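Local coordinates for protein cellulosomal scaffoldin (Acetivibrio cellulolyticus, PDB 4WI0) that docks onto a type II cohesin of another scaffoldin through its C-terminal X module and dockerin, and as a whole protein probably hydrolyses cellulose, at residues N9-T14 with A146-K151; V57-T60 with T66-I69; V127-D130 with A136-L139; D130-G135 with L139-I144. The protein carries 1 engineered substitution. All blocks are in the same frame, centred on the assembly; numbering follows the deposited sequence.

Contact 1: residues N9-T14 with A146-K151. Engineered in segment 146-151: G150 (natural residue Asn).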
loop_
_atom_site.group_PDB
_atom_site.type_symbol
_atom_site.label_atom_id
_atom_site.label_comp_id
_atom_site.label_asym_id
_atom_site.label_seq_id
_atom_site.Cartn_x
_atom_site.Cartn_y
_atom_site.Cartn_z
ATOM N N ASN B 9 1.858 15.821 11.102
ATOM C CA ASN B 9 2.489 14.888 10.162
ATOM C C ASN B 9 1.472 13.813 9.750
ATOM O O ASN B 9 0.675 13.380 10.574
ATOM C CB ASN B 9 3.650 14.141 10.838
ATOM C CG ASN B 9 4.985 14.878 10.807
ATOM O OD1 ASN B 9 5.994 14.278 11.170
ATOM N ND2 ASN B 9 5.015 16.152 10.419
ATOM N N PRO B 10 1.519 13.348 8.489
ATOM C CA PRO B 10 0.678 12.187 8.147
ATOM C C PRO B 10 1.246 10.920 8.778
ATOM O O PRO B 10 2.471 10.834 8.967
ATOM C CB PRO B 10 0.776 12.126 6.621
ATOM C CG PRO B 10 2.093 12.743 6.311
ATOM C CD PRO B 10 2.324 13.807 7.343
ATOM N N ASP B 11 0.388 9.955 9.118
ATOM C CA ASP B 11 0.852 8.697 9.709
ATOM C C ASP B 11 1.294 7.672 8.643
ATOM O O ASP B 11 0.654 6.633 8.442
ATOM C CB ASP B 11 -0.213 8.096 10.645
ATOM C CG ASP B 11 0.299 6.892 11.409
ATOM O OD1 ASP B 11 1.530 6.702 11.487
ATOM O OD2 ASP B 11 -0.523 6.120 11.928
ATOM N N PHE B 12 2.398 7.982 7.969
ATOM C CA PHE B 12 3.085 7.038 7.083
ATOM C C PHE B 12 4.482 7.576 6.765
ATOM O O PHE B 12 4.742 8.784 6.880
ATOM C CB PHE B 12 2.293 6.735 5.786
ATOM C CG PHE B 12 1.949 7.954 4.954
ATOM C CD1 PHE B 12 2.906 8.577 4.155
ATOM C CD2 PHE B 12 0.655 8.446 4.930
ATOM C CE1 PHE B 12 2.582 9.681 3.390
ATOM C CE2 PHE B 12 0.325 9.547 4.160
ATOM C CZ PHE B 12 1.286 10.169 3.393
ATOM N N VAL B 13 5.374 6.672 6.377
ATOM C CA VAL B 13 6.776 7.025 6.141
ATOM C C VAL B 13 6.929 7.839 4.851
ATOM O O VAL B 13 6.295 7.533 3.845
ATOM C CB VAL B 13 7.692 5.771 6.137
ATOM C CG1 VAL B 13 7.555 5.007 7.451
ATOM C CG2 VAL B 13 7.394 4.852 4.959
ATOM N N THR B 14 7.763 8.879 4.893
ATOM C CA THR B 14 7.965 9.774 3.748
ATOM C C THR B 14 9.429 9.803 3.328
ATOM O O THR B 14 10.267 9.163 3.957
ATOM C CB THR B 14 7.523 11.216 4.077
ATOM O OG1 THR B 14 8.309 11.725 5.158
ATOM C CG2 THR B 14 6.050 11.258 4.469
ATOM N N ALA B 146 -5.040 0.457 5.441
ATOM C CA ALA B 146 -5.145 -0.713 6.324
ATOM C C ALA B 146 -4.590 -0.490 7.740
ATOM O O ALA B 146 -5.035 -1.157 8.682
ATOM C CB ALA B 146 -4.484 -1.927 5.684
ATOM N N LYS B 147 -3.643 0.442 7.898
ATOM C CA LYS B 147 -3.113 0.812 9.228
ATOM C C LYS B 147 -4.205 1.140 10.236
ATOM O O LYS B 147 -4.047 0.879 11.429
ATOM C CB LYS B 147 -2.217 2.054 9.164
ATOM C CG LYS B 147 -0.868 1.886 8.503
ATOM C CD LYS B 147 -0.128 3.221 8.520
ATOM C CE LYS B 147 1.301 3.081 8.028
ATOM N NZ LYS B 147 2.173 2.350 8.992
ATOM N N HIS B 148 -5.281 1.759 9.757
ATOM C CA HIS B 148 -6.364 2.193 10.621
ATOM C C HIS B 148 -7.710 1.701 10.086
ATOM O O HIS B 148 -8.721 2.383 10.205
ATOM C CB HIS B 148 -6.317 3.718 10.766
ATOM C CG HIS B 148 -5.023 4.226 11.330
ATOM N ND1 HIS B 148 -4.730 4.190 12.676
ATOM C CD2 HIS B 148 -3.929 4.742 10.724
ATOM C CE1 HIS B 148 -3.520 4.678 12.877
ATOM N NE2 HIS B 148 -3.011 5.024 11.707
ATOM N N PHE B 149 -7.709 0.496 9.519
ATOM C CA PHE B 149 -8.914 -0.101 8.949
ATOM C C PHE B 149 -9.996 -0.230 10.021
ATOM O O PHE B 149 -9.721 -0.697 11.117
ATOM C CB PHE B 149 -8.605 -1.483 8.368
ATOM C CG PHE B 149 -9.707 -2.042 7.500
ATOM C CD1 PHE B 149 -9.927 -1.536 6.227
ATOM C CD2 PHE B 149 -10.521 -3.077 7.954
ATOM C CE1 PHE B 149 -10.936 -2.046 5.430
ATOM C CE2 PHE B 149 -11.532 -3.592 7.155
ATOM C CZ PHE B 149 -11.736 -3.077 5.890
ATOM N N GLY B 150 -11.218 0.182 9.692
ATOM C CA GLY B 150 -12.348 0.071 10.608
ATOM C C GLY B 150 -12.398 1.138 11.689
ATOM O O GLY B 150 -13.150 1.003 12.634
ATOM N N LYS B 151 -11.614 2.206 11.552
ATOM C CA LYS B 151 -11.604 3.286 12.552
ATOM C C LYS B 151 -12.446 4.498 12.148
ATOM O O LYS B 151 -12.712 4.726 10.963
ATOM C CB LYS B 151 -10.164 3.748 12.837
ATOM C CG LYS B 151 -9.258 2.679 13.428
ATOM C CD LYS B 151 -9.686 2.267 14.835
ATOM C CE LYS B 151 -9.059 0.947 15.254
ATOM N NZ LYS B 151 -9.520 -0.195 14.408
#
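D11 and H148 join in a small polar surface contact where the end of strand 2-10 of the X module faces the loop that follows helix 139-146 of the dockerin. H148 NE2 donates to D11 OD2 at 2.7 Å with a fairly straight N-H (160°). The acceptor lies in the ring plane, at the edge of the imidazole, whereas the donor meets the anti side of the carboxylate a little out of its plane; the two planes stand 55° apart. D11 holds CG trans to its backbone nitrogen (chi1 -173°), which carries the carboxylate across to the ring. D11 is also the centre of an inverse gamma turn, with a weak bond of 3.0 Å from F12 N to P10 O. Stacking on W90 gives the imidazole a second hold. K147 runs alongside, its CD 3.5 Å from D11 O, and its CE approaches F12 CB at 4.4 Å. Its chain then bends at the last torsion, and NZ bonds a polar side chain and the backbone of the partner protein chain, the cohesin of this complex; D11 OD1 stays 5.1 Å from K147 NZ. This is an interdomain seam between an X module of transthyretin-like family and an EF-hand-type dockerin. Beyond H148 the chain makes a type II turn to K151, with K151 N bonded to H148 O at 3.2 Å; G150, an engineered residue in place of Asn, takes positive phi there, and G150 with K151 forms a G1 bulge against I104. The F12 ring leads away from this loop, onto V22 and N132.

Contact 2: residues V57-T60 with T66-I69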
loop_
_atom_site.group_PDB
_atom_site.type_symbol
_atom_site.label_atom_id
_atom_site.label_comp_id
_atom_site.label_asym_id
_atom_site.label_seq_id
_atom_site.Cartn_x
_atom_site.Cartn_y
_atom_site.Cartn_z
ATOM N N VAL B 57 -9.634 21.717 19.288
ATOM C CA VAL B 57 -8.902 22.017 18.056
ATOM C C VAL B 57 -9.226 20.944 17.018
ATOM O O VAL B 57 -9.137 19.755 17.322
ATOM C CB VAL B 57 -7.385 22.098 18.316
ATOM C CG1 VAL B 57 -6.623 22.345 17.024
ATOM C CG2 VAL B 57 -7.094 23.225 19.305
ATOM N N LYS B 58 -9.619 21.365 15.812
ATOM C CA LYS B 58 -10.037 20.437 14.762
ATOM C C LYS B 58 -9.074 20.491 13.582
ATOM O O LYS B 58 -8.714 21.575 13.115
ATOM C CB LYS B 58 -11.459 20.734 14.284
ATOM C CG LYS B 58 -11.963 19.735 13.243
ATOM C CD LYS B 58 -13.481 19.621 13.212
ATOM C CE LYS B 58 -14.122 20.842 12.585
ATOM N NZ LYS B 58 -15.595 20.685 12.446
ATOM N N ILE B 59 -8.666 19.318 13.110
ATOM C CA ILE B 59 -7.692 19.214 12.026
ATOM C C ILE B 59 -8.311 18.452 10.867
ATOM O O ILE B 59 -8.823 17.347 11.043
ATOM C CB ILE B 59 -6.389 18.531 12.477
ATOM C CG1 ILE B 59 -5.825 19.209 13.732
ATOM C CG2 ILE B 59 -5.345 18.580 11.357
ATOM C CD1 ILE B 59 -6.179 18.516 15.025
ATOM N N THR B 60 -8.256 19.050 9.679
ATOM C CA THR B 60 -8.880 18.477 8.494
ATOM C C THR B 60 -7.936 18.534 7.291
ATOM O O THR B 60 -7.070 19.404 7.198
ATOM C CB THR B 60 -10.203 19.204 8.144
ATOM O OG1 THR B 60 -9.944 20.569 7.809
ATOM C CG2 THR B 60 -11.179 19.184 9.324
ATOM N N THR B 66 -10.784 13.255 9.804
ATOM C CA THR B 66 -10.825 14.458 10.620
ATOM C C THR B 66 -10.509 14.132 12.083
ATOM O O THR B 66 -10.964 13.122 12.617
ATOM C CB THR B 66 -12.189 15.173 10.444
ATOM O OG1 THR B 66 -12.261 15.700 9.111
ATOM C CG2 THR B 66 -12.367 16.324 11.456
ATOM N N ARG B 67 -9.692 14.977 12.708
ATOM C CA ARG B 67 -9.299 14.810 14.100
ATOM C C ARG B 67 -9.807 15.966 14.950
ATOM O O ARG B 67 -9.793 17.121 14.521
ATOM C CB ARG B 67 -7.770 14.714 14.213
ATOM C CG ARG B 67 -7.262 14.473 15.629
ATOM C CD ARG B 67 -5.825 13.980 15.645
ATOM N NE ARG B 67 -5.415 13.534 16.976
ATOM C CZ ARG B 67 -4.344 12.782 17.240
ATOM N NH1 ARG B 67 -3.540 12.352 16.271
ATOM N NH2 ARG B 67 -4.081 12.441 18.498
ATOM N N GLU B 68 -10.251 15.646 16.162
ATOM C CA GLU B 68 -10.601 16.666 17.146
ATOM C C GLU B 68 -9.785 16.438 18.412
ATOM O O GLU B 68 -9.692 15.310 18.910
ATOM C CB GLU B 68 -12.104 16.649 17.442
ATOM C CG GLU B 68 -12.941 17.133 16.270
ATOM C CD GLU B 68 -14.433 17.168 16.563
ATOM O OE1 GLU B 68 -14.961 18.259 16.845
ATOM O OE2 GLU B 68 -15.089 16.107 16.517
ATOM N N ILE B 69 -9.176 17.510 18.910
ATOM C CA ILE B 69 -8.419 17.453 20.143
ATOM C C ILE B 69 -9.173 18.270 21.176
ATOM O O ILE B 69 -9.299 19.483 21.041
ATOM C CB ILE B 69 -6.997 18.016 19.965
ATOM C CG1 ILE B 69 -6.278 17.264 18.838
ATOM C CG2 ILE B 69 -6.223 17.930 21.281
ATOM C CD1 ILE B 69 -4.913 17.825 18.491
#
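I59 and I69 turn their side chains to the same face of a beta hairpin and cross obliquely, with I59 CD1 3.8 Å from I69 CD1. The I59 chain is twisted off a staggered position at chi2 (97°), and this brings its end methyl in toward I69 and R67. On the other face K58 and E68 lie side by side and point the same way: K58 CD is 4.0 Å from E68 CG, so aliphatic parts touch while K58 NZ and E68 OE1 remain 5.1 Å apart, too far for a salt bridge. At the loop end of the hairpin, T60 and T66 run alongside each other, T60 CG2 meeting T66 OG1 at 3.7 Å. V57 and I69 exchange two of the four backbone bonds, V57 O receiving I69 N at 2.8 Å, and I59 and R67 the other two; K58 and E68 between them form the non-hydrogen-bonded pair. The hairpin, strands 53-60 and 67-74, belongs to the four-stranded antiparallel sheet of the X module. Strand 27-31 flanks 53-60 on its far side, and strand 78-89 of the second sheet packs over the face bearing I59, R67 and I69, where R67 NH1 bonds L88 O.

Contact 3: residues V127-D130 with A136-L139. With CA (calcium ion), chain D.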
loop_
_atom_site.group_PDB
_atom_site.type_symbol
_atom_site.label_atom_id
_atom_site.label_comp_id
_atom_site.label_asym_id
_atom_site.label_seq_id
_atom_site.Cartn_x
_atom_site.Cartn_y
_atom_site.Cartn_z
ATOM N N VAL B 127 -4.120 11.803 -8.605
ATOM C CA VAL B 127 -3.184 12.177 -7.542
ATOM C C VAL B 127 -3.771 11.987 -6.132
ATOM O O VAL B 127 -3.054 11.620 -5.208
ATOM C CB VAL B 127 -2.645 13.621 -7.738
ATOM C CG1 VAL B 127 -3.729 14.662 -7.494
ATOM C CG2 VAL B 127 -1.442 13.869 -6.843
ATOM N N GLY B 128 -5.074 12.211 -5.981
ATOM C CA GLY B 128 -5.760 12.002 -4.705
ATOM C C GLY B 128 -5.711 10.590 -4.150
ATOM O O GLY B 128 -5.751 10.400 -2.930
ATOM N N LEU B 129 -5.641 9.597 -5.034
ATOM C CA LEU B 129 -5.585 8.192 -4.628
ATOM C C LEU B 129 -4.156 7.768 -4.274
ATOM O O LEU B 129 -3.941 6.763 -3.587
ATOM C CB LEU B 129 -6.149 7.303 -5.740
ATOM C CG LEU B 129 -7.550 7.666 -6.265
ATOM C CD1 LEU B 129 -7.979 6.676 -7.333
ATOM C CD2 LEU B 129 -8.586 7.732 -5.158
ATOM N N ASP B 130 -3.186 8.542 -4.762
ATOM C CA ASP B 130 -1.777 8.373 -4.407
ATOM C C ASP B 130 -1.544 9.035 -3.046
ATOM O O ASP B 130 -1.063 10.163 -2.969
ATOM C CB ASP B 130 -0.892 8.999 -5.506
ATOM C CG ASP B 130 0.599 8.878 -5.223
ATOM O OD1 ASP B 130 0.977 8.251 -4.205
ATOM O OD2 ASP B 130 1.399 9.404 -6.033
ATOM N N ALA B 136 2.837 7.018 -7.728
ATOM C CA ALA B 136 2.290 5.723 -8.096
ATOM C C ALA B 136 1.134 5.369 -7.162
ATOM O O ALA B 136 1.077 5.836 -6.024
ATOM C CB ALA B 136 3.367 4.660 -8.015
ATOM N N ILE B 137 0.210 4.562 -7.658
ATOM C CA ILE B 137 -0.857 4.003 -6.828
ATOM C C ILE B 137 -0.566 2.515 -6.787
ATOM O O ILE B 137 -0.684 1.824 -7.804
ATOM C CB ILE B 137 -2.266 4.305 -7.382
ATOM C CG1 ILE B 137 -2.490 5.824 -7.419
ATOM C CG2 ILE B 137 -3.324 3.658 -6.500
ATOM C CD1 ILE B 137 -3.647 6.277 -8.282
ATOM N N SER B 138 -0.138 2.047 -5.619
ATOM C CA SER B 138 0.390 0.695 -5.454
ATOM C C SER B 138 -0.078 0.143 -4.114
ATOM O O SER B 138 -0.906 0.764 -3.450
ATOM C CB SER B 138 1.923 0.723 -5.536
ATOM O OG SER B 138 2.494 1.547 -4.536
ATOM N N LEU B 139 0.449 -1.019 -3.719
ATOM C CA LEU B 139 0.049 -1.645 -2.452
ATOM C C LEU B 139 0.385 -0.774 -1.232
ATOM O O LEU B 139 -0.320 -0.835 -0.226
ATOM C CB LEU B 139 0.688 -3.029 -2.294
ATOM C CG LEU B 139 0.236 -3.870 -1.091
ATOM C CD1 LEU B 139 -1.283 -3.950 -1.000
ATOM C CD2 LEU B 139 0.838 -5.260 -1.166
HETATM CA CA CA D . 1.639 5.994 -3.742
HETATM O O HOH W 1 2.901 3.903 -3.623
#
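D130 and A136 meet at a calcium ion in one of the two calcium-binding loops of the dockerin. D130 OD1 binds the metal at 2.4 Å, and the backbone oxygen A136 O binds it at the same distance. The two oxygens come within 3.0 Å of each other, D130 OD1 to A136 O, as neighbours in one coordination shell, drawn together by the cation. With CG of D130 anti to its backbone N (chi1 180°) the carboxylate is directed to the calcium. Its other oxygen, OD2, is held by Y125 OH and G135 N, which fixes how the group is rotated. In EF-hand terms D130 is the first ligand of the loop, A136 the backbone-carbonyl position and I137 the apolar residue right after it. S138 acts through a water: S138 OG lies 2.6 Å from water 1, which binds the calcium at 2.5 Å; S138 is also the N-cap of helix 139-146. Beneath the polar shell I137 reaches back to the other segment, its CD1 3.7 Å from L129 CB and its CG1 3.9 Å from D130 N. I137 further packs on I112 of helix 106-113 and pairs its backbone with T118 in the short sheet of strands 118-119 and 136-137.

Contact 4: residues D130-G135 with L139-I144. With CA (calcium ion), chain D.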
loop_
_atom_site.group_PDB
_atom_site.type_symbol
_atom_site.label_atom_id
_atom_site.label_comp_id
_atom_site.label_asym_id
_atom_site.label_seq_id
_atom_site.Cartn_x
_atom_site.Cartn_y
_atom_site.Cartn_z
ATOM N N ASP B 130 -3.186 8.542 -4.762
ATOM C CA ASP B 130 -1.777 8.373 -4.407
ATOM C C ASP B 130 -1.544 9.035 -3.046
ATOM O O ASP B 130 -1.063 10.163 -2.969
ATOM C CB ASP B 130 -0.892 8.999 -5.506
ATOM C CG ASP B 130 0.599 8.878 -5.223
ATOM O OD1 ASP B 130 0.977 8.251 -4.205
ATOM O OD2 ASP B 130 1.399 9.404 -6.033
ATOM N N LEU B 131 -1.873 8.302 -1.982
ATOM C CA LEU B 131 -1.861 8.827 -0.620
ATOM C C LEU B 131 -0.483 9.308 -0.166
ATOM O O LEU B 131 -0.383 10.377 0.420
ATOM C CB LEU B 131 -2.406 7.792 0.374
ATOM C CG LEU B 131 -3.873 7.393 0.203
ATOM C CD1 LEU B 131 -4.317 6.444 1.306
ATOM C CD2 LEU B 131 -4.767 8.624 0.186
ATOM N N ASN B 132 0.565 8.533 -0.427
ATOM C CA ASN B 132 1.921 8.942 -0.031
ATOM C C ASN B 132 2.651 9.830 -1.049
ATOM O O ASN B 132 3.817 10.160 -0.857
ATOM C CB ASN B 132 2.789 7.732 0.367
ATOM C CG ASN B 132 3.081 6.780 -0.793
ATOM O OD1 ASN B 132 2.668 6.997 -1.937
ATOM N ND2 ASN B 132 3.770 5.693 -0.481
ATOM N N ARG B 133 1.943 10.205 -2.113
ATOM C CA ARG B 133 2.447 11.081 -3.186
ATOM C C ARG B 133 3.812 10.682 -3.761
ATOM O O ARG B 133 4.623 11.550 -4.103
ATOM C CB ARG B 133 2.447 12.547 -2.727
ATOM C CG ARG B 133 1.057 13.109 -2.469
ATOM C CD ARG B 133 0.190 13.160 -3.724
ATOM N NE ARG B 133 -0.993 14.003 -3.523
ATOM C CZ ARG B 133 -2.094 13.655 -2.849
ATOM N NH1 ARG B 133 -2.220 12.450 -2.287
ATOM N NH2 ARG B 133 -3.090 14.527 -2.745
ATOM N N ASP B 134 4.055 9.379 -3.902
ATOM C CA ASP B 134 5.297 8.913 -4.544
ATOM C C ASP B 134 5.167 8.767 -6.064
ATOM O O ASP B 134 6.080 8.261 -6.714
ATOM C CB ASP B 134 5.821 7.613 -3.907
ATOM C CG ASP B 134 4.866 6.414 -4.067
ATOM O OD1 ASP B 134 3.786 6.521 -4.701
ATOM O OD2 ASP B 134 5.228 5.335 -3.540
ATOM N N GLY B 135 4.043 9.208 -6.625
ATOM C CA GLY B 135 3.832 9.196 -8.074
ATOM C C GLY B 135 3.336 7.870 -8.619
ATOM O O GLY B 135 3.405 7.629 -9.822
ATOM N N LEU B 139 0.449 -1.019 -3.719
ATOM C CA LEU B 139 0.049 -1.645 -2.452
ATOM C C LEU B 139 0.385 -0.774 -1.232
ATOM O O LEU B 139 -0.320 -0.835 -0.226
ATOM C CB LEU B 139 0.688 -3.029 -2.294
ATOM C CG LEU B 139 0.236 -3.870 -1.091
ATOM C CD1 LEU B 139 -1.283 -3.950 -1.000
ATOM C CD2 LEU B 139 0.838 -5.260 -1.166
ATOM N N GLU B 140 1.454 0.026 -1.319
ATOM C CA GLU B 140 1.789 0.962 -0.234
ATOM C C GLU B 140 0.618 1.855 0.157
ATOM O O GLU B 140 0.346 2.040 1.342
ATOM C CB GLU B 140 2.962 1.851 -0.623
ATOM C CG GLU B 140 4.273 1.121 -0.577
ATOM C CD GLU B 140 5.414 1.964 -1.055
ATOM O OE1 GLU B 140 5.655 3.017 -0.411
ATOM O OE2 GLU B 140 6.064 1.555 -2.054
ATOM N N ASP B 141 -0.051 2.418 -0.845
ATOM C CA ASP B 141 -1.200 3.300 -0.616
ATOM C C ASP B 141 -2.330 2.550 0.079
ATOM O O ASP B 141 -2.950 3.070 1.006
ATOM C CB ASP B 141 -1.695 3.875 -1.940
ATOM C CG ASP B 141 -0.611 4.640 -2.667
ATOM O OD1 ASP B 141 -0.224 5.718 -2.182
ATOM O OD2 ASP B 141 -0.120 4.133 -3.701
ATOM N N VAL B 142 -2.584 1.325 -0.375
ATOM C CA VAL B 142 -3.616 0.475 0.228
ATOM C C VAL B 142 -3.269 0.113 1.684
ATOM O O VAL B 142 -4.146 0.134 2.561
ATOM C CB VAL B 142 -3.843 -0.803 -0.626
ATOM C CG1 VAL B 142 -4.689 -1.837 0.115
ATOM C CG2 VAL B 142 -4.479 -0.444 -1.965
ATOM N N MET B 143 -1.999 -0.213 1.950
ATOM C CA MET B 143 -1.572 -0.594 3.309
ATOM C C MET B 143 -1.611 0.587 4.278
ATOM O O MET B 143 -1.819 0.393 5.476
ATOM C CB MET B 143 -0.173 -1.220 3.314
ATOM C CG MET B 143 -0.066 -2.552 2.580
ATOM S SD MET B 143 -1.103 -3.868 3.240
ATOM C CE MET B 143 -0.308 -4.122 4.816
ATOM N N ILE B 144 -1.434 1.803 3.764
ATOM C CA ILE B 144 -1.595 3.006 4.588
ATOM C C ILE B 144 -3.012 3.064 5.161
ATOM O O ILE B 144 -3.199 3.348 6.337
ATOM C CB ILE B 144 -1.286 4.293 3.793
ATOM C CG1 ILE B 144 0.219 4.415 3.571
ATOM C CG2 ILE B 144 -1.782 5.538 4.525
ATOM C CD1 ILE B 144 0.585 5.467 2.546
HETATM CA CA CA D . 1.639 5.994 -3.742
HETATM O O HOH W 1 2.901 3.903 -3.623
#
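N132 and D141 set flat groups nearly at right angles beside the calcium, the N132 amide plane 76° from the D141 carboxylate. The carboxylate presents both oxygens to the metal, D141 OD2 at 2.6 Å, while the amide offers one end, N132 OD1 at 2.3 Å. The other end of the amide points to E140, whose carboxylate also stands steeply to it, N132 ND2 lying 3.3 Å from E140 OE1. The D134 carboxylate divides its work: OD1 binds the ion at 2.4 Å, and OD2 accepts from the coordinating water. N132 and D134 each hold CG between backbone N and carbonyl carbon (chi1 66° and 63°), folding an oxygen toward the ion. Such a set, with side chains from the loop and a bidentate aspartate from the first turn of the following helix, is the EF-hand calcium loop in its dockerin form. N132 N sends a weak but straight bond of 3.4 Å to D141 OD1, and D141 OD2 is further bonded by S138 N. R133 braces the loop's turn, its NH1 and N reaching D130 O from opposite faces of the carbonyl plane. Outside the metal shell I144 packs its CD1 on N132 CB at 3.8 Å and slides past L131.

Contacts 3 and 4 are buried, share D130 and L139, and close round one calcium ion and its water: contact 3 supplies the backbone oxygen and the apolar underside, contact 4 the bidentate aspartate and the helix. Contact 2 lies on the other side of the chain's centre, about 23 Å from contact 4 between centres, and is partly buried sheet pairing by backbone bonds with no metal. Contact 1, a surface contact, bridges the two modules with a single histidine-carboxylate bond. It touches contact 4 through F12, with F12 CZ 3.4 Å from L131 O and F12 CG 3.7 Å from I144 CD1, so the X module leans directly on this calcium loop.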